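Local coordinates for protein catalase (Corynebacterium glutamicum, PDB 4B7H) that breaks down hydrogen peroxide to water and oxygen at a buried haem and is inhibited by nitric oxide, at residues Val64-Ile68 / Ile323-Ala327. Sequence-based numbering, arbitrary orientation.
Sequences VPERI and IEQIA. Unlike the reference sequence in segment 323-327: I326 (reference Leu). With HEM (protoporphyrin IX containing Fe), chain E.
E66 and E324 mark the nearest approach of the two backbones, their CA atoms 8.2 Å apart, beside the haem pocket of the catalase fold. Residues 64-68 run as an extended loop after helix 50-59, whereas 323-327 close helix 319-324 and turn away from it, with I326 N bonded to I323 O. At this separation side chains and water must do the joining, and the contact is a worked example of an arginine linking a helix terminus to a cofactor carboxylate.

R67 carries it. Its chain is extended from CG to NE and brings the guanidinium to the carbonyls at the helix end: NH1 donates to E324 O at 3.0 Å, and NH2 to I323 O at 3.2 Å, in the plane of that carbonyl. NH2 also makes a weak bond to E324 O. I323 O thus serves two donors, R67 NH2 and I326 N. R359 donates to E324 O as well and, with R106, also binds the haem, so three arginines gather beside its propionates.

The E324 carboxylate stands nearly perpendicular to the guanidinium, the planes 85° apart, and the salt bridge from R67 NH1 to OE2 is long, 3.6 Å. Waters add to this link: one donates to both P65 O and E324 OE2, another donates to OE2 while accepting from N and NH1 of R67, and a third lies between V64 O and OE2, so the carboxylate is tied to the loop backbone. On the haem side, R67 NE donates to propionate oxygen O1D at 2.9 Å, with an N-H...O angle of 147°.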
loop_
_atom_site.group_PDB
_atom_site.type_symbol
_atom_site.label_atom_id
_atom_site.label_comp_id
_atom_site.label_asym_id
_atom_site.label_seq_id
_atom_site.Cartn_x
_atom_site.Cartn_y
_atom_site.Cartn_z
ATOM N N VAL A 64 -0.859 -9.367 5.675
ATOM C CA VAL A 64 -1.710 -8.493 4.885
ATOM C C VAL A 64 -2.955 -8.213 5.727
ATOM O O VAL A 64 -3.211 -8.927 6.689
ATOM C CB VAL A 64 -2.066 -9.181 3.557
ATOM C CG1 VAL A 64 -0.805 -9.381 2.729
ATOM C CG2 VAL A 64 -2.743 -10.534 3.808
ATOM N N PRO A 65 -3.721 -7.159 5.394
ATOM C CA PRO A 65 -4.936 -6.916 6.181
ATOM C C PRO A 65 -5.877 -8.120 6.125
ATOM O O PRO A 65 -6.132 -8.678 5.056
ATOM C CB PRO A 65 -5.569 -5.712 5.477
ATOM C CG PRO A 65 -4.427 -5.056 4.754
ATOM C CD PRO A 65 -3.578 -6.191 4.294
ATOM N N GLU A 66 -6.380 -8.538 7.281
ATOM C CA GLU A 66 -7.378 -9.599 7.305
ATOM C C GLU A 66 -8.714 -9.017 6.828
ATOM O O GLU A 66 -8.910 -7.795 6.847
ATOM C CB GLU A 66 -7.513 -10.183 8.721
ATOM C CG GLU A 66 -8.189 -9.232 9.711
ATOM C CD GLU A 66 -8.216 -9.745 11.150
ATOM O OE1 GLU A 66 -7.357 -10.582 11.526
ATOM O OE2 GLU A 66 -9.105 -9.297 11.921
ATOM N N ARG A 67 -9.635 -9.879 6.402
ATOM C CA ARG A 67 -10.974 -9.426 6.043
ATOM C C ARG A 67 -11.669 -8.735 7.211
ATOM O O ARG A 67 -11.546 -9.165 8.371
ATOM C CB ARG A 67 -11.854 -10.613 5.670
ATOM C CG ARG A 67 -11.451 -11.321 4.418
ATOM C CD ARG A 67 -12.044 -12.735 4.475
ATOM N NE ARG A 67 -11.874 -13.450 3.218
ATOM C CZ ARG A 67 -10.721 -13.966 2.805
ATOM N NH1 ARG A 67 -9.624 -13.873 3.565
ATOM N NH2 ARG A 67 -10.665 -14.586 1.632
ATOM N N ILE A 68 -12.442 -7.696 6.899
ATOM C CA ILE A 68 -13.435 -7.183 7.841
ATOM C C ILE A 68 -14.813 -7.209 7.171
ATOM O O ILE A 68 -15.012 -6.578 6.127
ATOM C CB ILE A 68 -13.089 -5.758 8.366
ATOM C CG1 ILE A 68 -14.213 -5.260 9.283
ATOM C CG2 ILE A 68 -12.812 -4.764 7.224
ATOM C CD1 ILE A 68 -13.915 -3.933 9.992
ATOM N N ILE A 323 -6.734 -19.572 -0.083
ATOM C CA ILE A 323 -7.875 -19.306 0.797
ATOM C C ILE A 323 -7.814 -17.879 1.349
ATOM O O ILE A 323 -8.760 -17.106 1.185
ATOM C CB ILE A 323 -7.997 -20.331 1.949
ATOM C CG1 ILE A 323 -8.096 -21.755 1.391
ATOM C CG2 ILE A 323 -9.190 -20.000 2.830
ATOM C CD1 ILE A 323 -9.291 -22.000 0.477
ATOM N N GLU A 324 -6.699 -17.502 1.974
ATOM C CA GLU A 324 -6.616 -16.135 2.490
ATOM C C GLU A 324 -6.793 -15.119 1.359
ATOM O O GLU A 324 -7.475 -14.108 1.536
ATOM C CB GLU A 324 -5.317 -15.875 3.261
ATOM C CG GLU A 324 -5.219 -14.454 3.836
ATOM C CD GLU A 324 -6.235 -14.155 4.935
ATOM O OE1 GLU A 324 -6.756 -15.106 5.566
ATOM O OE2 GLU A 324 -6.523 -12.955 5.170
ATOM N N GLN A 325 -6.205 -15.413 0.198
ATOM C CA GLN A 325 -6.241 -14.511 -0.957
ATOM C C GLN A 325 -7.434 -14.700 -1.900
ATOM O O GLN A 325 -7.551 -13.969 -2.889
ATOM C CB GLN A 325 -4.964 -14.646 -1.791
ATOM C CG GLN A 325 -3.717 -14.185 -1.075
ATOM C CD GLN A 325 -2.510 -14.105 -1.988
ATOM O OE1 GLN A 325 -1.717 -13.160 -1.899
ATOM N NE2 GLN A 325 -2.354 -15.104 -2.871
ATOM N N ILE A 326 -8.301 -15.679 -1.649
ATOM C CA ILE A 326 -9.500 -15.761 -2.474
ATOM C C ILE A 326 -10.324 -14.497 -2.249
ATOM O O ILE A 326 -10.316 -13.920 -1.155
ATOM C CB ILE A 326 -10.313 -17.065 -2.247
ATOM C CG1 ILE A 326 -11.163 -17.380 -3.483
ATOM C CG2 ILE A 326 -11.183 -16.999 -0.984
ATOM C CD1 ILE A 326 -11.784 -18.769 -3.471
ATOM N N ALA A 327 -10.975 -14.036 -3.310
ATOM C CA ALA A 327 -11.738 -12.796 -3.259
ATOM C C ALA A 327 -13.174 -13.112 -3.639
ATOM O O ALA A 327 -13.580 -12.953 -4.796
ATOM C CB ALA A 327 -11.133 -11.765 -4.221
HETATM C CHA HEM E . -17.257 -10.818 4.027
HETATM C CHB HEM E . -19.507 -6.595 3.237
HETATM C CHC HEM E . -23.682 -8.653 4.565
HETATM C CHD HEM E . -21.645 -12.952 3.825
HETATM C C1A HEM E . -17.495 -9.502 3.715
HETATM C C2A HEM E . -16.504 -8.546 3.258
HETATM C C3A HEM E . -17.142 -7.388 3.028
HETATM C C4A HEM E . -18.540 -7.569 3.338
HETATM C CMA HEM E . -16.561 -6.064 2.521
HETATM C CAA HEM E . -15.002 -8.850 3.065
HETATM C CBA HEM E . -14.777 -9.402 1.665
HETATM C CGA HEM E . -13.318 -9.548 1.322
HETATM O O1A HEM E . -12.988 -10.547 0.635
HETATM O O2A HEM E . -12.481 -8.693 1.710
HETATM C C1B HEM E . -20.836 -6.764 3.552
HETATM C C2B HEM E . -21.848 -5.732 3.548
HETATM C C3B HEM E . -23.003 -6.307 3.944
HETATM C C4B HEM E . -22.745 -7.711 4.176
HETATM C CMB HEM E . -21.577 -4.260 3.177
HETATM C CAB HEM E . -24.410 -5.700 4.101
HETATM C CBB HEM E . -24.817 -4.649 3.391
HETATM C C1C HEM E . -23.546 -10.006 4.309
HETATM C C2C HEM E . -24.604 -10.980 4.086
HETATM C C3C HEM E . -24.015 -12.172 3.882
HETATM C C4C HEM E . -22.584 -11.970 3.950
HETATM C CMC HEM E . -26.120 -10.662 4.114
HETATM C CAC HEM E . -24.639 -13.547 3.544
HETATM C CBC HEM E . -25.806 -13.673 2.889
HETATM C C1D HEM E . -20.291 -12.768 3.888
HETATM C C2D HEM E . -19.359 -13.848 3.859
HETATM C C3D HEM E . -17.999 -13.207 3.920
HETATM C C4D HEM E . -18.228 -11.789 3.968
HETATM C CMD HEM E . -19.674 -15.341 3.794
HETATM C CAD HEM E . -16.675 -13.955 3.891
HETATM C CBD HEM E . -16.393 -14.379 2.451
HETATM C CGD HEM E . -15.134 -15.193 2.509
HETATM O O1D HEM E . -14.096 -14.763 1.948
HETATM O O2D HEM E . -15.161 -16.277 3.144
HETATM N NA HEM E . -18.734 -8.880 3.746
HETATM N NB HEM E . -21.406 -7.956 3.940
HETATM N NC HEM E . -22.321 -10.646 4.212
HETATM N ND HEM E . -19.599 -11.562 3.963
HETATM FE FE HEM E . -20.514 -9.771 4.018
HETATM O O HOH W 1 -4.609 -11.590 6.764
HETATM O O HOH W 2 -6.240 -10.863 3.351
HETATM O O HOH W 3 -9.057 -12.844 6.386
#